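Local coordinates for protein nadb-ler3 (Gallus gallus, PDB 3WXB) that catalyses the NAD(P)H-dependent reduction of carbonyl compounds as a member of the short-chain dehydrogenase/reductase family, at residues A[185-190]-A[197-202]; A[121-126]-A[130-135]. All coordinates share one frame; numbering follows the deposited sequence.

How the interactions relate
Along the chain, interaction 2 comes first: after strand 112-115 the loop at 121-126 folds back on the first turns of helix 130-160 and is closed by a charged network over a short connection. Helix 130-160 and strand 173-177 follow, and then interaction 1 closes a second loop, bringing 185-190 against the first turns of helix 196-216. The two loops therefore stand in series, neither nested nor crossed. They meet where the two helices pack: the CA of S197 lies 3.5 Å from the SD of M133. With centres about 13 Å apart, both contacts also reach the second subunit.

Interaction 1. Residues A[185-190]-A[197-202]; sequences QDLYLW and SYRCSK. With NDP (NADPH dihydro-nicotinamide-adenine-dinucleotide phosphate), chain C; EDO (1,2-ethanediol), chain D.
R199 extends from helix 196-216 into the turn of the 185-190 loop, where its guanidinium grips the carbonyl oxygen of Y188 end-on. NH1 and NH2 each lie 2.8 Å from Y188 O, and both approach that oxygen from the same face of its carbonyl plane, tilted by about 30°. The oxygen lies almost in the guanidinium plane, so one acceptor in the type II turn L187-W190 takes two N-H groups. CG stands beside the backbone N (chi1 -58°), and the extended chain carries the charged end across to the loop.

Packing is closest around this arm. CD2 of L187 comes within 3.5 Å of R199 NH1, crossing the chain at about a right angle, while W190 places CE3 over one guanidinium face, 3.7 Å from R199 NE, the planes inclined by 58° and not stacked. CD1 of L187 lies over one face of the indole, toward its rim. Two further bonds hold the guanidinium, NE to Q194 O and NH2 to G193 O, with a weak one from NH1 to A181 O. By contrast, Q185 and D186 are exposed and do not touch 197-202, though Q185 packs on W279 of the second subunit.

Flanking R199, Y198 and K202 serve the cofactor in the Tyr-x-x-x-Lys arrangement of the SDR family. Y198 OH is hydrogen-bonded to O2D of NADPH (2.6 Å) and to an ethanediol, probably from the crystallisation liquor; K202 NZ donates to O3D (2.9 Å). K202 NZ also bonds to I177 O at the end of strand 173-177, and helix 130-160 packs against S197 and S201.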
loop_
_atom_site.group_PDB
_atom_site.type_symbol
_atom_site.label_atom_id
_atom_site.label_comp_id
_atom_site.label_asym_id
_atom_site.label_seq_id
_atom_site.Cartn_x
_atom_site.Cartn_y
_atom_site.Cartn_z
ATOM N N GLN A 185 6.446 8.355 -5.901
ATOM C CA GLN A 185 7.248 9.357 -6.627
ATOM C C GLN A 185 8.693 9.418 -6.207
ATOM O O GLN A 185 9.568 9.473 -7.072
ATOM C CB GLN A 185 6.583 10.740 -6.475
ATOM C CG GLN A 185 7.344 11.911 -7.155
ATOM C CD GLN A 185 6.489 13.192 -7.094
ATOM O OE1 GLN A 185 7.022 14.274 -6.905
ATOM N NE2 GLN A 185 5.200 13.059 -7.220
ATOM N N ASP A 186 8.981 9.468 -4.911
ATOM C CA ASP A 186 10.381 9.713 -4.445
ATOM C C ASP A 186 11.207 8.438 -4.292
ATOM O O ASP A 186 12.389 8.431 -4.592
ATOM C CB ASP A 186 10.425 10.458 -3.083
ATOM C CG ASP A 186 9.943 11.934 -3.212
ATOM O OD1 ASP A 186 9.732 12.408 -4.342
ATOM O OD2 ASP A 186 9.765 12.566 -2.176
ATOM N N LEU A 187 10.567 7.381 -3.798
ATOM C CA LEU A 187 11.233 6.079 -3.667
ATOM C C LEU A 187 12.533 6.234 -2.910
ATOM O O LEU A 187 13.583 5.835 -3.384
ATOM C CB LEU A 187 11.532 5.521 -5.059
ATOM C CG LEU A 187 11.190 4.100 -5.506
ATOM C CD1 LEU A 187 12.297 3.396 -6.285
ATOM C CD2 LEU A 187 10.520 3.252 -4.505
ATOM N N TYR A 188 12.445 6.789 -1.702
ATOM C CA TYR A 188 13.607 7.243 -0.950
ATOM C C TYR A 188 14.500 6.037 -0.595
ATOM O O TYR A 188 13.968 4.955 -0.248
ATOM C CB TYR A 188 13.096 7.900 0.352
ATOM C CG TYR A 188 14.114 8.513 1.282
ATOM C CD1 TYR A 188 15.093 9.404 0.804
ATOM C CD2 TYR A 188 14.040 8.275 2.679
ATOM C CE1 TYR A 188 16.013 10.008 1.674
ATOM C CE2 TYR A 188 14.939 8.889 3.577
ATOM C CZ TYR A 188 15.935 9.754 3.063
ATOM O OH TYR A 188 16.851 10.352 3.928
ATOM N N LEU A 189 15.810 6.234 -0.668
ATOM C CA LEU A 189 16.822 5.229 -0.211
ATOM C C LEU A 189 16.886 3.959 -1.046
ATOM O O LEU A 189 17.347 2.901 -0.576
ATOM C CB LEU A 189 16.662 4.905 1.285
ATOM C CG LEU A 189 17.063 6.099 2.223
ATOM C CD1 LEU A 189 16.703 5.843 3.742
ATOM C CD2 LEU A 189 18.569 6.453 2.072
ATOM N N TRP A 190 16.440 4.068 -2.301
ATOM C CA TRP A 190 16.402 2.914 -3.241
ATOM C C TRP A 190 17.765 2.200 -3.386
ATOM O O TRP A 190 17.829 0.995 -3.417
ATOM C CB TRP A 190 15.899 3.355 -4.637
ATOM C CG TRP A 190 15.895 2.179 -5.625
ATOM C CD1 TRP A 190 16.819 1.928 -6.600
ATOM C CD2 TRP A 190 15.003 1.030 -5.609
ATOM N NE1 TRP A 190 16.497 0.750 -7.258
ATOM C CE2 TRP A 190 15.389 0.189 -6.677
ATOM C CE3 TRP A 190 13.858 0.697 -4.869
ATOM C CZ2 TRP A 190 14.709 -0.991 -6.982
ATOM C CZ3 TRP A 190 13.175 -0.479 -5.172
ATOM C CH2 TRP A 190 13.609 -1.312 -6.213
ATOM N N SER A 197 8.581 -5.270 0.148
ATOM C CA SER A 197 7.538 -5.524 1.150
ATOM C C SER A 197 7.300 -4.290 2.060
ATOM O O SER A 197 6.148 -3.967 2.354
ATOM C CB SER A 197 7.842 -6.756 2.034
ATOM O OG SER A 197 9.070 -6.633 2.722
ATOM N N TYR A 198 8.390 -3.660 2.483
ATOM C CA TYR A 198 8.288 -2.418 3.302
ATOM C C TYR A 198 7.666 -1.236 2.505
ATOM O O TYR A 198 6.714 -0.632 2.979
ATOM C CB TYR A 198 9.636 -2.025 3.774
ATOM C CG TYR A 198 9.663 -0.793 4.687
ATOM C CD1 TYR A 198 9.306 -0.901 6.031
ATOM C CD2 TYR A 198 10.096 0.445 4.211
ATOM C CE1 TYR A 198 9.377 0.222 6.937
ATOM C CE2 TYR A 198 10.186 1.576 5.114
ATOM C CZ TYR A 198 9.823 1.431 6.440
ATOM O OH TYR A 198 9.887 2.469 7.314
ATOM N N ARG A 199 8.157 -0.985 1.283
ATOM C CA ARG A 199 7.720 0.140 0.435
ATOM C C ARG A 199 6.246 0.000 0.082
ATOM O O ARG A 199 5.446 0.956 0.140
ATOM C CB ARG A 199 8.612 0.272 -0.850
ATOM C CG ARG A 199 10.086 0.463 -0.562
ATOM C CD ARG A 199 10.840 0.698 -1.853
ATOM N NE ARG A 199 12.230 0.927 -1.518
ATOM C CZ ARG A 199 12.746 2.125 -1.226
ATOM N NH1 ARG A 199 11.978 3.258 -1.281
ATOM N NH2 ARG A 199 14.024 2.211 -0.900
ATOM N N CYS A 200 5.857 -1.205 -0.325
ATOM C CA CYS A 200 4.434 -1.438 -0.680
ATOM C C CYS A 200 3.561 -1.233 0.559
ATOM O O CYS A 200 2.433 -0.597 0.445
ATOM C CB CYS A 200 4.220 -2.885 -1.243
ATOM S SG CYS A 200 4.947 -3.069 -2.864
ATOM N N SER A 201 3.993 -1.724 1.728
ATOM C CA SER A 201 3.195 -1.526 2.950
ATOM C C SER A 201 3.080 -0.027 3.347
ATOM O O SER A 201 2.071 0.369 3.871
ATOM C CB SER A 201 3.747 -2.283 4.161
ATOM O OG SER A 201 4.934 -1.731 4.717
ATOM N N LYS A 202 4.137 0.749 3.123
ATOM C CA LYS A 202 4.066 2.206 3.490
ATOM C C LYS A 202 3.232 3.026 2.527
ATOM O O LYS A 202 2.529 3.936 2.955
ATOM C CB LYS A 202 5.457 2.776 3.697
ATOM C CG LYS A 202 6.216 2.109 4.882
ATOM C CD LYS A 202 5.478 2.391 6.232
ATOM C CE LYS A 202 6.439 2.136 7.496
ATOM N NZ LYS A 202 5.715 2.392 8.844
HETATM P PA NDP C . 12.630 -0.115 15.398
HETATM O O1A NDP C . 12.906 -1.338 14.587
HETATM O O2A NDP C . 13.722 0.469 16.066
HETATM O O5B NDP C . 11.562 -0.354 16.416
HETATM C C5B NDP C . 10.411 -1.158 16.031
HETATM C C4B NDP C . 9.409 -1.054 17.127
HETATM O O4B NDP C . 8.057 -1.622 16.684
HETATM C C3B NDP C . 9.785 -1.890 18.374
HETATM O O3B NDP C . 9.077 -1.239 19.509
HETATM C C2B NDP C . 9.096 -3.232 18.073
HETATM O O2B NDP C . 8.868 -4.052 19.240
HETATM C C1B NDP C . 7.731 -2.748 17.508
HETATM N N9A NDP C . 7.072 -3.887 16.672
HETATM C C8A NDP C . 7.481 -4.489 15.527
HETATM N N7A NDP C . 6.585 -5.443 15.209
HETATM C C5A NDP C . 5.711 -5.538 16.198
HETATM C C6A NDP C . 4.636 -6.324 16.381
HETATM N N6A NDP C . 4.351 -7.264 15.462
HETATM N N1A NDP C . 3.855 -6.159 17.462
HETATM C C2A NDP C . 4.121 -5.161 18.365
HETATM N N3A NDP C . 5.248 -4.373 18.174
HETATM C C4A NDP C . 5.983 -4.550 17.081
HETATM O O3 NDP C . 11.930 0.886 14.299
HETATM P PN NDP C . 11.961 2.499 14.393
HETATM O O1N NDP C . 13.075 2.964 13.576
HETATM O O2N NDP C . 11.779 2.956 15.783
HETATM O O5D NDP C . 10.603 2.741 13.521
HETATM C C5D NDP C . 9.320 3.096 14.075
HETATM C C4D NDP C . 8.408 3.523 12.915
HETATM O O4D NDP C . 9.046 4.553 12.176
HETATM C C3D NDP C . 8.269 2.328 11.928
HETATM O O3D NDP C . 6.904 2.337 11.525
HETATM C C2D NDP C . 9.157 2.647 10.796
HETATM O O2D NDP C . 8.705 2.059 9.579
HETATM C C1D NDP C . 9.082 4.155 10.757
HETATM N N1N NDP C . 10.256 4.738 10.058
HETATM C C2N NDP C . 11.569 4.609 10.536
HETATM C C3N NDP C . 12.635 5.184 9.836
HETATM C C7N NDP C . 13.961 5.133 10.304
HETATM O O7N NDP C . 14.860 5.631 9.622
HETATM N N7N NDP C . 14.169 4.637 11.564
HETATM C C4N NDP C . 12.399 5.850 8.616
HETATM C C5N NDP C . 11.105 5.988 8.098
HETATM C C6N NDP C . 10.023 5.416 8.787
HETATM P P2B NDP C . 9.977 -5.197 19.677
HETATM O O1X NDP C . 9.031 -6.057 20.404
HETATM O O2X NDP C . 10.966 -4.392 20.409
HETATM O O3X NDP C . 10.443 -5.775 18.388
HETATM C C1 EDO D . 13.826 3.104 6.622
HETATM O O1 EDO D . 14.744 2.305 5.812
HETATM C C2 EDO D . 13.339 4.283 5.769
HETATM O O2 EDO D . 11.899 4.107 5.882
#

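Interaction 2. Residues A[121-126]-A[130-135]; sequences RANTID and LKDMSE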
loop_
_atom_site.group_PDB
_atom_site.type_symbol
_atom_site.label_atom_id
_atom_site.label_comp_id
_atom_site.label_asym_id
_atom_site.label_seq_id
_atom_site.Cartn_x
_atom_site.Cartn_y
_atom_site.Cartn_z
ATOM N N ARG A 121 12.207 -5.622 6.107
ATOM C CA ARG A 121 13.042 -6.801 5.906
ATOM C C ARG A 121 14.000 -6.477 4.768
ATOM O O ARG A 121 13.754 -5.534 4.019
ATOM C CB ARG A 121 12.169 -8.035 5.650
ATOM C CG ARG A 121 12.043 -8.944 6.894
ATOM C CD ARG A 121 10.805 -8.893 7.743
ATOM N NE ARG A 121 9.920 -9.983 7.350
ATOM C CZ ARG A 121 9.087 -10.704 8.105
ATOM N NH1 ARG A 121 8.923 -10.551 9.415
ATOM N NH2 ARG A 121 8.392 -11.639 7.489
ATOM N N ALA A 122 15.068 -7.266 4.636
ATOM C CA ALA A 122 16.236 -6.912 3.813
ATOM C C ALA A 122 16.266 -7.651 2.510
ATOM O O ALA A 122 17.277 -7.710 1.836
ATOM C CB ALA A 122 17.532 -7.176 4.588
ATOM N N ASN A 123 15.169 -8.256 2.138
ATOM C CA ASN A 123 15.201 -8.947 0.855
ATOM C C ASN A 123 15.064 -8.033 -0.397
ATOM O O ASN A 123 14.404 -6.980 -0.361
ATOM C CB ASN A 123 14.257 -10.145 0.865
ATOM C CG ASN A 123 12.984 -9.855 1.510
ATOM O OD1 ASN A 123 12.084 -9.312 0.865
ATOM N ND2 ASN A 123 12.846 -10.234 2.782
ATOM N N THR A 124 15.738 -8.410 -1.477
ATOM C CA THR A 124 15.688 -7.678 -2.760
ATOM C C THR A 124 14.502 -8.183 -3.619
ATOM O O THR A 124 13.778 -9.091 -3.192
ATOM C CB THR A 124 17.017 -7.864 -3.520
ATOM O OG1 THR A 124 17.307 -9.259 -3.573
ATOM C CG2 THR A 124 18.162 -7.200 -2.770
ATOM N N ILE A 125 14.281 -7.598 -4.806
ATOM C CA ILE A 125 13.067 -7.956 -5.611
ATOM C C ILE A 125 13.043 -9.479 -5.988
ATOM O O ILE A 125 11.988 -10.105 -6.112
ATOM C CB ILE A 125 12.953 -7.036 -6.868
ATOM C CG1 ILE A 125 11.697 -7.284 -7.689
ATOM C CG2 ILE A 125 14.158 -7.212 -7.793
ATOM C CD1 ILE A 125 11.429 -6.184 -8.691
ATOM N N ASP A 126 14.223 -10.043 -6.165
ATOM C CA ASP A 126 14.322 -11.428 -6.632
ATOM C C ASP A 126 14.011 -12.375 -5.525
ATOM O O ASP A 126 13.517 -13.472 -5.775
ATOM C CB ASP A 126 15.726 -11.745 -7.158
ATOM C CG ASP A 126 15.944 -11.214 -8.534
ATOM O OD1 ASP A 126 15.020 -10.663 -9.163
ATOM O OD2 ASP A 126 17.069 -11.349 -9.012
ATOM N N LEU A 130 6.036 -14.479 -0.664
ATOM C CA LEU A 130 4.668 -14.369 -0.197
ATOM C C LEU A 130 4.622 -14.118 1.305
ATOM O O LEU A 130 4.046 -13.184 1.731
ATOM C CB LEU A 130 3.839 -15.593 -0.566
ATOM C CG LEU A 130 2.370 -15.799 -0.209
ATOM C CD1 LEU A 130 2.053 -15.463 1.136
ATOM C CD2 LEU A 130 1.434 -15.226 -1.087
ATOM N N LYS A 131 5.294 -14.953 2.077
ATOM C CA LYS A 131 5.389 -14.802 3.530
ATOM C C LYS A 131 5.904 -13.406 3.973
ATOM O O LYS A 131 5.327 -12.787 4.879
ATOM C CB LYS A 131 6.349 -15.862 4.118
ATOM C CG LYS A 131 6.556 -15.726 5.643
ATOM C CD LYS A 131 7.569 -16.767 6.207
ATOM C CE LYS A 131 7.695 -16.640 7.745
ATOM N NZ LYS A 131 8.762 -15.620 8.019
ATOM N N ASP A 132 7.009 -12.959 3.393
ATOM C CA ASP A 132 7.583 -11.658 3.780
ATOM C C ASP A 132 6.664 -10.510 3.354
ATOM O O ASP A 132 6.372 -9.635 4.172
ATOM C CB ASP A 132 9.008 -11.477 3.276
ATOM C CG ASP A 132 9.981 -12.455 3.956
ATOM O OD1 ASP A 132 10.000 -12.471 5.213
ATOM O OD2 ASP A 132 10.644 -13.264 3.240
ATOM N N MET A 133 6.121 -10.571 2.140
ATOM C CA MET A 133 5.155 -9.520 1.691
ATOM C C MET A 133 3.928 -9.441 2.590
ATOM O O MET A 133 3.476 -8.357 2.999
ATOM C CB MET A 133 4.710 -9.716 0.256
ATOM C CG MET A 133 5.813 -9.523 -0.717
ATOM S SD MET A 133 6.176 -7.792 -1.154
ATOM C CE MET A 133 4.667 -7.409 -2.035
ATOM N N SER A 134 3.348 -10.598 2.878
ATOM C CA SER A 134 2.201 -10.668 3.726
ATOM C C SER A 134 2.441 -10.280 5.202
ATOM O O SER A 134 1.622 -9.554 5.849
ATOM C CB SER A 134 1.570 -12.073 3.555
ATOM O OG SER A 134 0.303 -12.093 4.181
ATOM N N GLU A 135 3.556 -10.691 5.773
ATOM C CA GLU A 135 3.800 -10.346 7.163
ATOM C C GLU A 135 4.063 -8.837 7.402
ATOM O O GLU A 135 3.647 -8.277 8.428
ATOM C CB GLU A 135 4.948 -11.169 7.741
ATOM C CG GLU A 135 4.457 -12.658 7.968
ATOM C CD GLU A 135 5.535 -13.578 8.483
ATOM O OE1 GLU A 135 6.703 -13.178 8.534
ATOM O OE2 GLU A 135 5.175 -14.723 8.845
#
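R121 turns its guanidinium edge toward two acidic side chains of helix 130-160, forming a salt-bridge network with K131, D132 and E135 on the surface of this Rossmann-fold enzyme. Both carboxylates stand nearly perpendicular to the guanidinium, with planes 85° (D132) and 80° (E135) away from it. NH2 serves both. Its bond to E135 OE1 is nearly straight (169°), though at 2.5 Å modelled shorter than usual, so that its exact length is doubtful; it lies in the guanidinium plane and reaches the oxygen on its anti side, slightly out of the carboxylate plane. The bond to D132 OD1, 2.9 Å, meets the anti lone pair but is more bent, and that oxygen lies out of the guanidinium plane; NE adds a weak bond to the same atom.

R121 reaches this position through bends at chi2 and chi3, which fold the chain back toward the helix. D132 and E135, one turn apart, both place CG beside the backbone N, presenting their carboxylates to the loop. K131 NZ lies 4.0 Å from R121 NH2, a like-charge approach that the shared carboxylate of E135 probably offsets. With a leucine here in place of R121, D132 and E135 would probably lose their shared positive partner, and this end of the loop would be held less firmly to the helix.

The other oxygen of D132, OD2, is hydrogen-bonded to T129 OG1 just ahead of the helix, which probably limits the carboxylate's rotation. K131 completes the network within the helix: its NZ donates to E135 OE1 over 3.2 Å, meeting that oxygen on its syn side, well out of the carboxylate plane.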